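Side-chain contacts in epimerase domain-containing protein (Bacillus cereus HuA2-4, PDB 6ZLK), which interconverts UDP-glucuronic acid and UDP-galacturonic acid by epimerising the sugar at C4, with a bound NAD: residues A[10-15]-A[220-225]; A[3-8]-A[15-20]. One frame throughout, in Å; residues are numbered along the deposited sequence.

Interaction 1 of 2, residues A[10-15]-A[220-225]. With NAD (nicotinamide-adenine-dinucleotide), chain E.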
ATOM      1  N   GLY A  10     -20.936  11.196   1.857  1.00 14.65           N
ATOM      2  CA  GLY A  10     -20.357  11.231   0.514  1.00 16.84           C
ATOM      3  C   GLY A  10     -21.370  10.781  -0.532  1.00 14.79           C
ATOM      4  O   GLY A  10     -22.566  10.446  -0.213  1.00 14.37           O
ATOM      5  N   PHE A  11     -20.927  10.745  -1.773  1.00 13.84           N
ATOM      6  CA  PHE A  11     -21.755  10.389  -2.937  1.00 14.12           C
ATOM      7  C   PHE A  11     -22.369   8.998  -2.731  1.00 13.14           C
ATOM      8  O   PHE A  11     -23.596   8.819  -2.660  1.00 13.80           O
ATOM      9  CB  PHE A  11     -20.875  10.450  -4.178  1.00 14.63           C
ATOM     10  CG  PHE A  11     -21.369   9.773  -5.421  1.00 12.61           C
ATOM     11  CD1 PHE A  11     -22.720   9.759  -5.762  1.00 11.98           C
ATOM     12  CD2 PHE A  11     -20.459   9.253  -6.317  1.00 12.99           C
ATOM     13  CE1 PHE A  11     -23.128   9.183  -6.943  1.00 14.69           C
ATOM     14  CE2 PHE A  11     -20.866   8.659  -7.502  1.00 12.41           C
ATOM     15  CZ  PHE A  11     -22.206   8.652  -7.829  1.00 12.91           C
ATOM     16  N   ILE A  12     -21.492   7.988  -2.592  1.00 13.30           N
ATOM     17  CA  ILE A  12     -21.993   6.603  -2.483  1.00 14.98           C
ATOM     18  C   ILE A  12     -22.633   6.340  -1.117  1.00 13.69           C
ATOM     19  O   ILE A  12     -23.735   5.739  -1.059  1.00 14.30           O
ATOM     20  CB  ILE A  12     -20.920   5.597  -2.889  1.00 15.72           C
ATOM     21  CG1 ILE A  12     -20.517   5.889  -4.345  1.00 16.81           C
ATOM     22  CG2 ILE A  12     -21.477   4.172  -2.741  1.00 19.42           C
ATOM     23  CD1 ILE A  12     -19.380   5.051  -4.859  1.00 17.78           C
ATOM     24  N   GLY A  13     -22.020   6.871  -0.042  1.00 14.21           N
ATOM     25  CA  GLY A  13     -22.447   6.655   1.344  1.00 15.55           C
ATOM     26  C   GLY A  13     -23.847   7.171   1.561  1.00 14.72           C
ATOM     27  O   GLY A  13     -24.668   6.445   2.189  1.00 15.96           O
ATOM     28  N   SER A  14     -24.186   8.337   1.011  1.00 14.23           N
ATOM     29  CA  SER A  14     -25.511   8.930   1.251  1.00 16.45           C
ATOM     30  C   SER A  14     -26.585   8.044   0.606  1.00 15.62           C
ATOM     31  O   SER A  14     -27.613   7.741   1.234  1.00 17.22           O
ATOM     32  CB  SER A  14     -25.567  10.351   0.760  1.00 17.51           C
ATOM     33  OG  SER A  14     -25.468  10.412  -0.630  1.00 18.23           O
ATOM     34  N   HIS A  15     -26.288   7.507  -0.578  1.00 13.64           N
ATOM     35  CA  HIS A  15     -27.237   6.614  -1.312  1.00 14.95           C
ATOM     36  C   HIS A  15     -27.334   5.286  -0.572  1.00 14.68           C
ATOM     37  O   HIS A  15     -28.443   4.728  -0.488  1.00 14.93           O
ATOM     38  CB  HIS A  15     -26.779   6.352  -2.742  1.00 14.43           C
ATOM     39  CG  HIS A  15     -27.066   7.458  -3.725  1.00 15.88           C
ATOM     40  ND1 HIS A  15     -28.330   7.657  -4.246  1.00 18.21           N
ATOM     41  CD2 HIS A  15     -26.251   8.371  -4.285  1.00 15.65           C
ATOM     42  CE1 HIS A  15     -28.257   8.628  -5.144  1.00 18.47           C
ATOM     43  NE2 HIS A  15     -26.998   9.093  -5.190  1.00 13.93           N
ATOM     44  N   ASP A 220     -27.182   0.606  -9.412  1.00 14.24           N
ATOM     45  CA  ASP A 220     -26.568  -0.726  -9.616  1.00 15.13           C
ATOM     46  C   ASP A 220     -25.552  -0.978  -8.508  1.00 15.74           C
ATOM     47  O   ASP A 220     -25.550  -2.048  -7.891  1.00 16.44           O
ATOM     48  CB  ASP A 220     -26.052  -0.861 -11.036  1.00 15.68           C
ATOM     49  CG  ASP A 220     -27.142  -1.101 -12.081  1.00 17.51           C
ATOM     50  OD1 ASP A 220     -28.116  -1.857 -11.727  1.00 19.39           O
ATOM     51  OD2 ASP A 220     -26.996  -0.618 -13.237  1.00 18.18           O
ATOM     52  N   CYS A 221     -24.636  -0.018  -8.362  1.00 16.69           N
ATOM     53  CA  CYS A 221     -23.608  -0.038  -7.315  1.00 15.93           C
ATOM     54  C   CYS A 221     -24.264  -0.378  -5.960  1.00 15.33           C
ATOM     55  O   CYS A 221     -23.806  -1.257  -5.219  1.00 15.59           O
ATOM     56  CB  CYS A 221     -22.928   1.322  -7.285  1.00 15.53           C
ATOM     57  SG  CYS A 221     -21.845   1.509  -5.845  1.00 18.72           S
ATOM     58  N   ILE A 222     -25.308   0.338  -5.581  1.00 15.17           N
ATOM     59  CA  ILE A 222     -25.933   0.176  -4.253  1.00 15.56           C
ATOM     60  C   ILE A 222     -26.635  -1.203  -4.166  1.00 14.32           C
ATOM     61  O   ILE A 222     -26.474  -1.852  -3.122  1.00 14.25           O
ATOM     62  CB  ILE A 222     -26.888   1.343  -3.966  1.00 15.91           C
ATOM     63  CG1 ILE A 222     -26.107   2.650  -3.874  1.00 15.71           C
ATOM     64  CG2 ILE A 222     -27.770   1.081  -2.745  1.00 17.15           C
ATOM     65  CD1 ILE A 222     -25.016   2.692  -2.850  1.00 17.38           C
ATOM     66  N   ARG A 223     -27.271  -1.686  -5.233  1.00 16.20           N
ATOM     67  CA  ARG A 223     -27.879  -3.046  -5.204  1.00 16.48           C
ATOM     68  C   ARG A 223     -26.791  -4.100  -4.995  1.00 16.19           C
ATOM     69  O   ARG A 223     -26.988  -5.001  -4.146  1.00 16.50           O
ATOM     70  CB  ARG A 223     -28.644  -3.365  -6.497  1.00 17.09           C
ATOM     71  CG  ARG A 223     -30.022  -2.752  -6.482  1.00 20.01           C
ATOM     72  CD  ARG A 223     -30.837  -3.173  -7.697  1.00 20.68           C
ATOM     73  NE  ARG A 223     -30.441  -2.497  -8.924  1.00 19.43           N
ATOM     74  CZ  ARG A 223     -30.985  -1.363  -9.371  1.00 20.15           C
ATOM     75  NH1 ARG A 223     -31.945  -0.747  -8.676  1.00 22.68           N
ATOM     76  NH2 ARG A 223     -30.556  -0.826 -10.500  1.00 21.37           N
ATOM     77  N   GLY A 224     -25.626  -3.959  -5.646  1.00 15.75           N
ATOM     78  CA  GLY A 224     -24.532  -4.910  -5.383  1.00 16.19           C
ATOM     79  C   GLY A 224     -24.028  -4.815  -3.961  1.00 15.87           C
ATOM     80  O   GLY A 224     -23.697  -5.833  -3.284  1.00 16.74           O
ATOM     81  N   THR A 225     -23.932  -3.585  -3.469  1.00 13.41           N
ATOM     82  CA  THR A 225     -23.363  -3.329  -2.146  1.00 15.03           C
ATOM     83  C   THR A 225     -24.286  -3.921  -1.062  1.00 14.58           C
ATOM     84  O   THR A 225     -23.770  -4.543  -0.099  1.00 14.98           O
ATOM     85  CB  THR A 225     -23.083  -1.831  -2.033  1.00 15.59           C
ATOM     86  OG1 THR A 225     -22.188  -1.389  -3.059  1.00 14.84           O
ATOM     87  CG2 THR A 225     -22.556  -1.483  -0.668  1.00 14.63           C
TER
HETATM   88  PA  NAD E 401     -16.930  10.953  -1.299  1.00 12.82           P
HETATM   89  O1A NAD E 401     -15.728  11.810  -1.198  1.00 14.17           O
HETATM   90  O2A NAD E 401     -18.207  11.520  -1.842  1.00 13.16           O
HETATM   91  O5B NAD E 401     -17.261  10.186   0.035  1.00 12.84           O
HETATM   92  C5B NAD E 401     -16.269   9.767   0.995  1.00 13.95           C
HETATM   93  C4B NAD E 401     -16.575  10.393   2.334  1.00 13.39           C
HETATM   94  O4B NAD E 401     -15.569   9.953   3.272  1.00 13.10           O
HETATM   95  C3B NAD E 401     -16.561  11.912   2.349  1.00 14.16           C
HETATM   96  O3B NAD E 401     -17.849  12.488   2.523  1.00 14.08           O
HETATM   97  C2B NAD E 401     -15.521  12.248   3.424  1.00 14.02           C
HETATM   98  O2B NAD E 401     -15.828  13.365   4.239  1.00 14.52           O
HETATM   99  C1B NAD E 401     -15.489  10.963   4.258  1.00 11.64           C
HETATM  100  N9A NAD E 401     -14.240  10.740   4.967  1.00 12.83           N
HETATM  101  C8A NAD E 401     -12.973  10.704   4.445  1.00 12.42           C
HETATM  102  N7A NAD E 401     -12.046  10.485   5.340  1.00 13.06           N
HETATM  103  C5A NAD E 401     -12.754  10.456   6.540  1.00 13.36           C
HETATM  104  C6A NAD E 401     -12.363  10.304   7.878  1.00 14.12           C
HETATM  105  N6A NAD E 401     -11.079  10.223   8.291  1.00 13.54           N
HETATM  106  N1A NAD E 401     -13.335  10.262   8.821  1.00 14.71           N
HETATM  107  C2A NAD E 401     -14.624  10.380   8.432  1.00 14.77           C
HETATM  108  N3A NAD E 401     -15.113  10.587   7.201  1.00 13.53           N
HETATM  109  C4A NAD E 401     -14.129  10.589   6.306  1.00 13.24           C
HETATM  110  O3  NAD E 401     -16.455   9.762  -2.265  1.00 12.65           O
HETATM  111  PN  NAD E 401     -17.354   8.619  -3.015  1.00 13.24           P
HETATM  112  O1N NAD E 401     -17.297   8.911  -4.441  1.00 13.34           O
HETATM  113  O2N NAD E 401     -18.607   8.488  -2.298  1.00 13.03           O
HETATM  114  O5D NAD E 401     -16.478   7.343  -2.709  1.00 15.03           O
HETATM  115  C5D NAD E 401     -16.856   6.520  -1.669  1.00 18.29           C
HETATM  116  C4D NAD E 401     -15.922   5.343  -1.664  1.00 16.83           C
HETATM  117  O4D NAD E 401     -16.039   4.613  -2.898  1.00 17.24           O
HETATM  118  C3D NAD E 401     -14.436   5.694  -1.499  1.00 17.93           C
HETATM  119  O3D NAD E 401     -13.803   4.719  -0.651  1.00 18.39           O
HETATM  120  C2D NAD E 401     -13.864   5.538  -2.906  1.00 18.63           C
HETATM  121  O2D NAD E 401     -12.451   5.312  -2.883  1.00 18.82           O
HETATM  122  C1D NAD E 401     -14.763   4.414  -3.410  1.00 19.55           C
HETATM  123  N1N NAD E 401     -14.955   4.413  -4.851  1.00 19.27           N
HETATM  124  C2N NAD E 401     -15.683   5.391  -5.462  1.00 22.14           C
HETATM  125  C3N NAD E 401     -15.842   5.366  -6.803  1.00 22.76           C
HETATM  126  C7N NAD E 401     -16.563   6.454  -7.520  1.00 23.26           C
HETATM  127  O7N NAD E 401     -16.662   6.319  -8.727  1.00 19.92           O
HETATM  128  N7N NAD E 401     -17.107   7.457  -6.817  1.00 20.53           N
HETATM  129  C4N NAD E 401     -15.353   4.273  -7.541  1.00 28.08           C
HETATM  130  C5N NAD E 401     -14.491   3.370  -6.926  1.00 24.02           C
HETATM  131  C6N NAD E 401     -14.351   3.427  -5.575  1.00 23.56           C
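I222 lies against I12 and H15 where helix 11-15 and helix 220-225 pass with their axes 10.4 Å apart at a crossing angle of -63°, the nearest CA pair being H15 and I222. No hydrogen bond joins the two segments, and the side chains meet one another through apolar atoms alone. I12 and I222 lie alongside each other, pointing opposite ways, CG2 of I12 lying 3.8 Å from CD1 of I222; the same CD1 also rests on the carbonyl oxygen of I12. Next to it, CG2 of I12 touches SG of C221 at 4.1 Å, a sulfur brought there by a first torsion of 170° that sets it anti to the backbone N. H15 contributes only its CB, 3.9 Å from CG1 of I222, because its imidazole turns off to reach P182 O through NE2. The two branches of I12 thus divide the work: CG2 faces helix 220-225, while CD1 on the other branch lies 3.8 Å from C2N of the nicotinamide ring. CG1 also covers one face of the F11 ring near its rim, and the edge of that ring meets O1N of NAD. At the first turn, F11 N donates to O2A of NAD (2.8 Å) and I12 N donates almost straight, at 174°, to O2N of NAD (2.9 Å). G10, at the N-cap, brings its CA to within 3.2 Å of O2A of NAD. A glycine-rich turn whose helix N-terminus receives the pyrophosphate is the hallmark of the Rossmann dinucleotide-binding fold.

Interaction 2 of 2, residues A[3-8]-A[15-20]. With NAD (nicotinamide-adenine-dinucleotide), chain E.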
ATOM      1  N   ILE A   3     -25.757  -1.157  11.568  1.00 15.86           N
ATOM      2  CA  ILE A   3     -24.777  -1.019  10.475  1.00 15.42           C
ATOM      3  C   ILE A   3     -24.080   0.330  10.628  1.00 18.11           C
ATOM      4  O   ILE A   3     -24.734   1.388  10.668  1.00 16.32           O
ATOM      5  CB  ILE A   3     -25.489  -1.139   9.123  1.00 15.55           C
ATOM      6  CG1 ILE A   3     -26.295  -2.439   8.995  1.00 15.92           C
ATOM      7  CG2 ILE A   3     -24.473  -0.991   8.010  1.00 14.44           C
ATOM      8  CD1 ILE A   3     -27.200  -2.443   7.850  1.00 16.41           C
ATOM      9  N   LEU A   4     -22.760   0.312  10.619  1.00 14.78           N
ATOM     10  CA  LEU A   4     -21.937   1.530  10.595  1.00 15.42           C
ATOM     11  C   LEU A   4     -21.567   1.798   9.154  1.00 14.93           C
ATOM     12  O   LEU A   4     -21.035   0.883   8.479  1.00 15.62           O
ATOM     13  CB  LEU A   4     -20.655   1.351  11.388  1.00 14.97           C
ATOM     14  CG  LEU A   4     -19.684   2.514  11.323  1.00 16.12           C
ATOM     15  CD1 LEU A   4     -20.291   3.743  11.986  1.00 17.40           C
ATOM     16  CD2 LEU A   4     -18.380   2.127  11.994  1.00 16.18           C
ATOM     17  N   VAL A   5     -21.871   2.985   8.640  1.00 14.23           N
ATOM     18  CA  VAL A   5     -21.437   3.409   7.294  1.00 13.93           C
ATOM     19  C   VAL A   5     -20.427   4.503   7.442  1.00 14.00           C
ATOM     20  O   VAL A   5     -20.835   5.617   7.886  1.00 14.85           O
ATOM     21  CB  VAL A   5     -22.589   3.876   6.398  1.00 14.46           C
ATOM     22  CG1 VAL A   5     -22.060   4.317   5.053  1.00 15.59           C
ATOM     23  CG2 VAL A   5     -23.632   2.775   6.237  1.00 14.08           C
ATOM     24  N   THR A   6     -19.178   4.246   7.156  1.00 12.66           N
ATOM     25  CA  THR A   6     -18.174   5.339   7.198  1.00 13.65           C
ATOM     26  C   THR A   6     -18.284   6.092   5.886  1.00 13.68           C
ATOM     27  O   THR A   6     -18.560   5.469   4.827  1.00 14.82           O
ATOM     28  CB  THR A   6     -16.754   4.859   7.463  1.00 13.28           C
ATOM     29  OG1 THR A   6     -16.264   4.210   6.279  1.00 13.93           O
ATOM     30  CG2 THR A   6     -16.688   3.916   8.645  1.00 15.51           C
ATOM     31  N   GLY A   7     -18.020   7.397   5.909  1.00 15.41           N
ATOM     32  CA  GLY A   7     -18.154   8.228   4.714  1.00 14.97           C
ATOM     33  C   GLY A   7     -19.601   8.384   4.283  1.00 14.93           C
ATOM     34  O   GLY A   7     -19.844   8.560   3.089  1.00 14.49           O
ATOM     35  N   ALA A   8     -20.521   8.386   5.241  1.00 15.98           N
ATOM     36  CA  ALA A   8     -21.988   8.330   5.035  1.00 14.53           C
ATOM     37  C   ALA A   8     -22.513   9.596   4.336  1.00 14.86           C
ATOM     38  O   ALA A   8     -23.626   9.524   3.762  1.00 15.54           O
ATOM     39  CB  ALA A   8     -22.665   8.107   6.351  1.00 16.01           C
ATOM     40  N   HIS A  15     -26.288   7.507  -0.578  1.00 13.64           N
ATOM     41  CA  HIS A  15     -27.237   6.614  -1.312  1.00 14.95           C
ATOM     42  C   HIS A  15     -27.334   5.286  -0.572  1.00 14.68           C
ATOM     43  O   HIS A  15     -28.443   4.728  -0.488  1.00 14.93           O
ATOM     44  CB  HIS A  15     -26.779   6.352  -2.742  1.00 14.43           C
ATOM     45  CG  HIS A  15     -27.066   7.458  -3.725  1.00 15.88           C
ATOM     46  ND1 HIS A  15     -28.330   7.657  -4.246  1.00 18.21           N
ATOM     47  CD2 HIS A  15     -26.251   8.371  -4.285  1.00 15.65           C
ATOM     48  CE1 HIS A  15     -28.257   8.628  -5.144  1.00 18.47           C
ATOM     49  NE2 HIS A  15     -26.998   9.093  -5.190  1.00 13.93           N
ATOM     50  N   LEU A  16     -26.225   4.796  -0.049  1.00 12.99           N
ATOM     51  CA  LEU A  16     -26.227   3.520   0.684  1.00 14.37           C
ATOM     52  C   LEU A  16     -27.050   3.623   1.964  1.00 13.95           C
ATOM     53  O   LEU A  16     -27.906   2.722   2.227  1.00 16.57           O
ATOM     54  CB  LEU A  16     -24.809   3.076   0.966  1.00 14.56           C
ATOM     55  CG  LEU A  16     -24.695   1.759   1.725  1.00 15.47           C
ATOM     56  CD1 LEU A  16     -25.311   0.588   0.989  1.00 16.67           C
ATOM     57  CD2 LEU A  16     -23.220   1.475   2.058  1.00 16.58           C
ATOM     58  N   CYS A  17     -26.880   4.693   2.719  1.00 14.40           N
ATOM     59  CA  CYS A  17     -27.661   4.880   3.952  1.00 15.85           C
ATOM     60  C   CYS A  17     -29.169   4.915   3.613  1.00 15.03           C
ATOM     61  O   CYS A  17     -29.967   4.301   4.292  1.00 16.76           O
ATOM     62  CB  CYS A  17     -27.247   6.163   4.660  1.00 15.51           C
ATOM     63  SG  CYS A  17     -25.597   6.055   5.379  1.00 17.50           S
ATOM     64  N   GLN A  18     -29.546   5.649   2.586  1.00 16.01           N
ATOM     65  CA  GLN A  18     -30.945   5.790   2.146  1.00 18.16           C
ATOM     66  C   GLN A  18     -31.493   4.400   1.808  1.00 17.54           C
ATOM     67  O   GLN A  18     -32.602   4.037   2.241  1.00 17.76           O
ATOM     68  CB  GLN A  18     -30.987   6.740   0.957  1.00 21.20           C
ATOM     69  CG  GLN A  18     -32.368   7.190   0.566  1.00 30.37           C
ATOM     70  CD  GLN A  18     -32.267   8.583  -0.013  1.00 38.29           C
ATOM     71  OE1 GLN A  18     -31.284   8.925  -0.664  1.00 41.99           O
ATOM     72  NE2 GLN A  18     -33.261   9.408   0.272  1.00 46.84           N
ATOM     73  N   ALA A  19     -30.727   3.602   1.074  1.00 16.51           N
ATOM     74  CA  ALA A  19     -31.173   2.256   0.673  1.00 16.83           C
ATOM     75  C   ALA A  19     -31.315   1.344   1.896  1.00 17.58           C
ATOM     76  O   ALA A  19     -32.341   0.612   1.999  1.00 18.46           O
ATOM     77  CB  ALA A  19     -30.231   1.652  -0.333  1.00 16.46           C
ATOM     78  N   LEU A  20     -30.330   1.309   2.781  1.00 16.29           N
ATOM     79  CA  LEU A  20     -30.423   0.452   3.977  1.00 15.54           C
ATOM     80  C   LEU A  20     -31.653   0.806   4.810  1.00 15.98           C
ATOM     81  O   LEU A  20     -32.310  -0.120   5.326  1.00 17.90           O
ATOM     82  CB  LEU A  20     -29.149   0.535   4.810  1.00 15.49           C
ATOM     83  CG  LEU A  20     -27.915   0.031   4.103  1.00 15.42           C
ATOM     84  CD1 LEU A  20     -26.655   0.448   4.847  1.00 14.40           C
ATOM     85  CD2 LEU A  20     -27.935  -1.459   3.876  1.00 16.85           C
TER
HETATM   86  PA  NAD E 401     -16.930  10.953  -1.299  1.00 12.82           P
HETATM   87  O1A NAD E 401     -15.728  11.810  -1.198  1.00 14.17           O
HETATM   88  O2A NAD E 401     -18.207  11.520  -1.842  1.00 13.16           O
HETATM   89  O5B NAD E 401     -17.261  10.186   0.035  1.00 12.84           O
HETATM   90  C5B NAD E 401     -16.269   9.767   0.995  1.00 13.95           C
HETATM   91  C4B NAD E 401     -16.575  10.393   2.334  1.00 13.39           C
HETATM   92  O4B NAD E 401     -15.569   9.953   3.272  1.00 13.10           O
HETATM   93  C3B NAD E 401     -16.561  11.912   2.349  1.00 14.16           C
HETATM   94  O3B NAD E 401     -17.849  12.488   2.523  1.00 14.08           O
HETATM   95  C2B NAD E 401     -15.521  12.248   3.424  1.00 14.02           C
HETATM   96  O2B NAD E 401     -15.828  13.365   4.239  1.00 14.52           O
HETATM   97  C1B NAD E 401     -15.489  10.963   4.258  1.00 11.64           C
HETATM   98  N9A NAD E 401     -14.240  10.740   4.967  1.00 12.83           N
HETATM   99  C8A NAD E 401     -12.973  10.704   4.445  1.00 12.42           C
HETATM  100  N7A NAD E 401     -12.046  10.485   5.340  1.00 13.06           N
HETATM  101  C5A NAD E 401     -12.754  10.456   6.540  1.00 13.36           C
HETATM  102  C6A NAD E 401     -12.363  10.304   7.878  1.00 14.12           C
HETATM  103  N6A NAD E 401     -11.079  10.223   8.291  1.00 13.54           N
HETATM  104  N1A NAD E 401     -13.335  10.262   8.821  1.00 14.71           N
HETATM  105  C2A NAD E 401     -14.624  10.380   8.432  1.00 14.77           C
HETATM  106  N3A NAD E 401     -15.113  10.587   7.201  1.00 13.53           N
HETATM  107  C4A NAD E 401     -14.129  10.589   6.306  1.00 13.24           C
HETATM  108  O3  NAD E 401     -16.455   9.762  -2.265  1.00 12.65           O
HETATM  109  PN  NAD E 401     -17.354   8.619  -3.015  1.00 13.24           P
HETATM  110  O1N NAD E 401     -17.297   8.911  -4.441  1.00 13.34           O
HETATM  111  O2N NAD E 401     -18.607   8.488  -2.298  1.00 13.03           O
HETATM  112  O5D NAD E 401     -16.478   7.343  -2.709  1.00 15.03           O
HETATM  113  C5D NAD E 401     -16.856   6.520  -1.669  1.00 18.29           C
HETATM  114  C4D NAD E 401     -15.922   5.343  -1.664  1.00 16.83           C
HETATM  115  O4D NAD E 401     -16.039   4.613  -2.898  1.00 17.24           O
HETATM  116  C3D NAD E 401     -14.436   5.694  -1.499  1.00 17.93           C
HETATM  117  O3D NAD E 401     -13.803   4.719  -0.651  1.00 18.39           O
HETATM  118  C2D NAD E 401     -13.864   5.538  -2.906  1.00 18.63           C
HETATM  119  O2D NAD E 401     -12.451   5.312  -2.883  1.00 18.82           O
HETATM  120  C1D NAD E 401     -14.763   4.414  -3.410  1.00 19.55           C
HETATM  121  N1N NAD E 401     -14.955   4.413  -4.851  1.00 19.27           N
HETATM  122  C2N NAD E 401     -15.683   5.391  -5.462  1.00 22.14           C
HETATM  123  C3N NAD E 401     -15.842   5.366  -6.803  1.00 22.76           C
HETATM  124  C7N NAD E 401     -16.563   6.454  -7.520  1.00 23.26           C
HETATM  125  O7N NAD E 401     -16.662   6.319  -8.727  1.00 19.92           O
HETATM  126  N7N NAD E 401     -17.107   7.457  -6.817  1.00 20.53           N
HETATM  127  C4N NAD E 401     -15.353   4.273  -7.541  1.00 28.08           C
HETATM  128  C5N NAD E 401     -14.491   3.370  -6.926  1.00 24.02           C
HETATM  129  C6N NAD E 401     -14.351   3.427  -5.575  1.00 23.56           C
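C17 lays its sulfur against both V5 and A8, the tightest part of the packing between strand 3-6 and helix 15-20. SG lies 3.7 Å from CB of A8 and 3.9 Å from CB of V5, and both methyls of V5 also lie close to it. The sulfur gets there with chi1 at -70°, beside its own backbone N and anti to the carbonyl carbon. Toward the start of the strand the packing is looser: V5 and L20 meet tip to tip, CG2 to CD1 at 4.1 Å, and that same CD1 lies equally far from CG2 of I3. L16 reaches V5 at a longer 4.3 Å, between its CD2 and CG1 of V5. The backbones separate in the same sense, since the nearest CA atoms are 6.7 Å apart for A8 and C17 but 8.7 Å for I3 and L20. Strand and helix run nearly antiparallel, at 162°, as expected where a chain turns back from a strand into the following helix. The partly exposed side belongs to H15, Q18 and A19, which make no close contact with the strand; Q18 OE1 instead bonds R183. At the turn, G7 has a positive phi of 68° and sets its CA 3.4 Å from O4B of NAD. This is the first half of the beta-alpha-beta unit made by strand 2-6, helix 11-21 and strand 27-31. V28 of strand 27-31 touches V5, C17 and L20, Y79 of strand 77-80 packs on I3, L16 and L20, and helix 218-230 adds L229 against I3 and I222 against L16 and A19.

Interactions 1 and 2 use the same helix 11-21 and share H15, with centres about 8 Å apart. The helix is thereby packed both on strand 3-6 and on helix 220-225. Direct packing links the two contacts: I222 CG2 lies 3.5 Å from A19 CB, and T225 CG2 lies 3.8 Å from L16 CD1. Both touch NAD, at different parts of it: G7 in interaction 2 borders the adenosine ribose, whereas G10, F11 and I12 in interaction 1 meet the pyrophosphate and nicotinamide. The side chain of I12 is also about 7 Å from the bound UDP-sugar, placing interaction 1 nearer the site of chemistry.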